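Local coordinates for protein PilM (Pseudomonas aeruginosa, PDB 3HG9) that is of unknown function but probably takes part in the assembly or function of a pilus, at residues V12-A16 with A75-V81; Y22-A27 with T65-F69. One frame throughout, in Å; residues are numbered along the deposited sequence.

Contact 1 (V12-A16 with A75-V81); sequences VDTLA and AGLAAAV
Helices often meet through small residues at their crossing point, and the packing of V12-A16 on the first part of the short helix 77-83 is an example: the CB atoms of A16 and A80 lie 4.1 Å apart, with the segment axes 8.7 Å from each other at closest approach. The signed crossing angle is -59°, and the CA atoms of V12 and L77 are 5.9 Å apart, those of D13 and A80 5.7 Å, and those of A16 and V81 5.0 Å. The second segment begins extended at A75, whose CB points away and whose O lies 3.8 Å from V12 CG1. G76, at the N-cap position, takes a positive phi (86/12) that suits glycine; its O accepts the A80 N (3.1 Å) and lies 3.6 Å from V12 CG2. From L77 the backbone is helical. L77 sets its CA-to-CB bond sideways, but its end (chi1 t, chi2 p) comes nearer, putting CD1 4.1 Å from L15 CD2 and 4.3 Å from A16 CB. A79 packs on R101 of the second subunit. A80 also brings its CB 4.3 Å from V12 CG2 and 3.4 Å from D13 OD1. V81 (chi1 t) closes the row, its CG2 3.3 Å from A16 CB. On the first helix V12 and A16 are one turn apart, joined by A16 N to V12 O (2.8 Å), so both point toward the partner. The contact is mainly apolar, with no hydrogen bond across it. L77 and V81 also pack on V119 and V90 of the second subunit, making this a steeply crossed, alanine-lined helix pair at a dimer interface.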
# COMPACT_ATOMS: atom_id res chain seq x y z
N VAL B 12 -19.90 5.65 9.74
CA VAL B 12 -19.17 5.86 8.47
C VAL B 12 -18.10 4.81 8.32
O VAL B 12 -17.49 4.66 7.26
CB VAL B 12 -18.55 7.28 8.35
CG1 VAL B 12 -19.62 8.32 8.56
CG2 VAL B 12 -17.37 7.53 9.34
N ASP B 13 -17.92 4.08 9.41
CA ASP B 13 -16.99 2.98 9.53
C ASP B 13 -17.54 1.73 8.79
O ASP B 13 -16.77 0.89 8.25
CB ASP B 13 -16.78 2.76 11.02
CG ASP B 13 -16.65 4.12 11.79
OD1 ASP B 13 -15.58 4.80 11.62
OD2 ASP B 13 -17.62 4.54 12.51
N THR B 14 -18.87 1.64 8.74
CA THR B 14 -19.55 0.69 7.91
C THR B 14 -19.34 1.13 6.46
O THR B 14 -18.96 0.39 5.57
CB THR B 14 -21.05 0.77 8.24
OG1 THR B 14 -21.37 -0.05 9.36
CG2 THR B 14 -21.94 0.34 7.03
N LEU B 15 -19.58 2.38 6.19
CA LEU B 15 -19.33 2.85 4.87
C LEU B 15 -17.87 2.68 4.35
O LEU B 15 -17.65 2.41 3.15
CB LEU B 15 -19.75 4.30 4.84
CG LEU B 15 -19.69 4.87 3.44
CD1 LEU B 15 -20.65 4.09 2.56
CD2 LEU B 15 -20.00 6.40 3.41
N ALA B 16 -16.89 2.90 5.23
CA ALA B 16 -15.47 2.77 4.86
C ALA B 16 -15.15 1.32 4.55
O ALA B 16 -14.53 1.03 3.53
CB ALA B 16 -14.58 3.28 6.02
N ALA B 75 -18.35 12.97 6.75
CA ALA B 75 -17.22 13.33 7.60
C ALA B 75 -16.71 12.21 8.49
O ALA B 75 -17.48 11.43 9.01
CB ALA B 75 -17.53 14.59 8.41
N GLY B 76 -15.39 12.15 8.66
CA GLY B 76 -14.69 11.06 9.38
C GLY B 76 -14.38 9.85 8.51
O GLY B 76 -13.99 8.81 9.04
N LEU B 77 -14.52 10.00 7.19
CA LEU B 77 -14.57 8.88 6.21
C LEU B 77 -13.19 8.57 5.68
O LEU B 77 -12.88 7.39 5.40
CB LEU B 77 -15.49 9.20 4.98
CG LEU B 77 -15.35 8.19 3.82
CD1 LEU B 77 -15.97 6.81 4.05
CD2 LEU B 77 -15.84 8.69 2.49
N ALA B 78 -12.39 9.62 5.48
CA ALA B 78 -10.98 9.47 5.07
C ALA B 78 -10.29 8.72 6.17
O ALA B 78 -9.79 7.57 6.01
CB ALA B 78 -10.34 10.84 4.88
N ALA B 79 -10.31 9.34 7.34
CA ALA B 79 -9.71 8.73 8.50
C ALA B 79 -10.15 7.28 8.57
O ALA B 79 -9.34 6.36 8.34
CB ALA B 79 -10.08 9.48 9.74
N ALA B 80 -11.43 7.06 8.85
CA ALA B 80 -11.98 5.72 9.07
C ALA B 80 -11.48 4.73 8.02
O ALA B 80 -11.30 3.55 8.34
CB ALA B 80 -13.48 5.76 9.07
N VAL B 81 -11.27 5.19 6.79
CA VAL B 81 -10.80 4.30 5.69
C VAL B 81 -9.30 4.06 5.71
O VAL B 81 -8.85 2.97 5.41
CB VAL B 81 -11.07 4.92 4.30
CG1 VAL B 81 -10.21 4.20 3.25
CG2 VAL B 81 -12.59 4.84 3.96

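Contact 2 (Y22-A27 with T65-F69); sequences YRSRLA and TSYAF
Y22 sets the edge of its ring against the methyl of A68, with CD2 4.0 Å from CB and that methyl near the ring plane; chi1 t and chi2 near 85° bring the ring there. R23, the next residue along the helix, covers the same alanine with its aliphatic base, its CB 3.8 Å from A68 CB, while the rest of the side chain (t, t, p) runs on to a salt bridge between NH2 and D88 of the second subunit. The helix, closed by L26 N to Y22 O (3.1 Å) and A27 N to R23 O (2.7 Å), runs nearly antiparallel to strand 65-69: the segment axes are inclined at 159° and come within 7.8 Å. The CA atoms of R23 and A68 are 5.2 Å apart, those of A27 and S66 5.9 Å. This is alpha/beta packing of a helix on one face of a beta hairpin. The hairpin partner 57-62 pairs with the strand on one edge, and a strand of the second subunit pairs with it antiparallel, carrying the sheet across the interface. In the extended backbone, S66 and A68 aim their CB atoms at the helix and Y67 points its CB away. L26 (chi1 m, chi2 t) lies over the strand between them, its CD1 3.3 Å from Y67 O and 4.4 Å from A68 CB, its CB 3.8 Å from S66 CB. The S66 hydroxyl, at a chi1 of 33° between the usual wells, tucks against the helix backbone, with OG 3.5 Å from A27 CA and 3.7 Å from L26 C.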
# COMPACT_ATOMS: atom_id res chain seq x y z
N TYR B 22 -15.57 -3.11 -1.73
CA TYR B 22 -15.84 -2.91 -3.20
C TYR B 22 -14.52 -2.82 -3.92
O TYR B 22 -14.29 -3.49 -4.94
CB TYR B 22 -16.56 -1.61 -3.40
CG TYR B 22 -16.96 -1.27 -4.80
CD1 TYR B 22 -18.15 -1.74 -5.33
CD2 TYR B 22 -16.22 -0.36 -5.56
CE1 TYR B 22 -18.55 -1.38 -6.68
CE2 TYR B 22 -16.60 0.03 -6.87
CZ TYR B 22 -17.74 -0.49 -7.42
OH TYR B 22 -18.10 -0.08 -8.69
N ARG B 23 -13.64 -2.03 -3.33
CA ARG B 23 -12.28 -1.92 -3.84
C ARG B 23 -11.66 -3.29 -4.18
O ARG B 23 -11.03 -3.48 -5.25
CB ARG B 23 -11.35 -1.16 -2.85
CG ARG B 23 -9.98 -0.88 -3.51
CD ARG B 23 -9.05 -0.09 -2.66
NE ARG B 23 -8.30 -0.94 -1.72
CZ ARG B 23 -7.29 -0.52 -0.98
NH1 ARG B 23 -6.90 0.75 -1.09
NH2 ARG B 23 -6.66 -1.34 -0.10
N SER B 24 -11.81 -4.24 -3.28
CA SER B 24 -11.11 -5.48 -3.51
C SER B 24 -11.70 -6.27 -4.64
O SER B 24 -10.98 -7.00 -5.32
CB SER B 24 -11.11 -6.31 -2.23
OG SER B 24 -10.24 -5.73 -1.33
N ARG B 25 -13.01 -6.14 -4.84
CA ARG B 25 -13.69 -6.72 -6.04
C ARG B 25 -13.20 -6.15 -7.34
O ARG B 25 -13.13 -6.85 -8.32
CB ARG B 25 -15.18 -6.50 -5.97
CG ARG B 25 -15.78 -7.22 -4.81
CD ARG B 25 -15.42 -8.69 -4.87
NE ARG B 25 -16.16 -9.42 -3.85
CZ ARG B 25 -16.14 -10.73 -3.71
NH1 ARG B 25 -15.40 -11.47 -4.54
NH2 ARG B 25 -16.85 -11.30 -2.73
N LEU B 26 -12.93 -4.86 -7.39
CA LEU B 26 -12.14 -4.30 -8.50
C LEU B 26 -10.70 -4.83 -8.52
O LEU B 26 -10.26 -5.26 -9.56
CB LEU B 26 -12.06 -2.79 -8.42
CG LEU B 26 -13.32 -1.95 -8.49
CD1 LEU B 26 -12.88 -0.55 -8.07
CD2 LEU B 26 -13.89 -1.95 -9.94
N ALA B 27 -9.96 -4.81 -7.39
CA ALA B 27 -8.56 -5.24 -7.43
C ALA B 27 -8.53 -6.49 -8.28
O ALA B 27 -7.73 -6.60 -9.19
CB ALA B 27 -7.98 -5.54 -6.06
N THR B 65 -4.38 -1.04 -12.26
CA THR B 65 -4.54 -0.58 -10.90
C THR B 65 -5.97 -0.06 -10.76
O THR B 65 -6.49 0.58 -11.70
CB THR B 65 -3.73 0.67 -10.60
OG1 THR B 65 -4.61 1.80 -10.64
CG2 THR B 65 -2.54 0.87 -11.56
N SER B 66 -6.58 -0.26 -9.59
CA SER B 66 -7.95 0.23 -9.45
C SER B 66 -8.18 1.20 -8.29
O SER B 66 -7.48 1.18 -7.32
CB SER B 66 -8.95 -0.93 -9.44
OG SER B 66 -8.35 -2.05 -8.83
N TYR B 67 -9.21 2.05 -8.43
CA TYR B 67 -9.58 2.97 -7.41
C TYR B 67 -11.05 2.81 -7.03
O TYR B 67 -11.90 2.58 -7.89
CB TYR B 67 -9.40 4.35 -7.96
CG TYR B 67 -8.20 4.53 -8.83
CD1 TYR B 67 -7.25 5.49 -8.51
CD2 TYR B 67 -8.02 3.80 -9.98
CE1 TYR B 67 -6.11 5.72 -9.33
CE2 TYR B 67 -6.90 4.00 -10.78
CZ TYR B 67 -5.95 4.97 -10.46
OH TYR B 67 -4.80 5.18 -11.27
N ALA B 68 -11.37 2.99 -5.76
CA ALA B 68 -12.78 3.04 -5.36
C ALA B 68 -12.98 4.37 -4.67
O ALA B 68 -12.13 4.72 -3.84
CB ALA B 68 -13.10 1.86 -4.39
N PHE B 69 -14.03 5.13 -4.99
CA PHE B 69 -14.15 6.48 -4.45
C PHE B 69 -15.54 6.97 -4.17
O PHE B 69 -16.46 6.77 -4.95
CB PHE B 69 -13.45 7.50 -5.35
CG PHE B 69 -13.86 7.44 -6.80
CD1 PHE B 69 -14.83 8.31 -7.31
CD2 PHE B 69 -13.21 6.53 -7.68
CE1 PHE B 69 -15.19 8.27 -8.65
CE2 PHE B 69 -13.56 6.46 -9.03
CZ PHE B 69 -14.58 7.35 -9.54

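How the contacts relate
Helix 12-31 comes first in the chain and supplies one side of both contacts, its opening turn to contact 1 and a stretch some ten residues on to contact 2. After the helix the chain runs through loops to the hairpin of strands 57-62 and 65-70, where contact 2 closes the inner loop. The next element, helix 77-83, then returns to the start of the long helix, and contact 1 closes the outer loop. The loops are therefore nested, not crossed. The two centres lie 16 Å apart and the nearest atoms about 6 Å, without touching. Together they tie one helix to a hairpin and a short helix, and both border the second subunit.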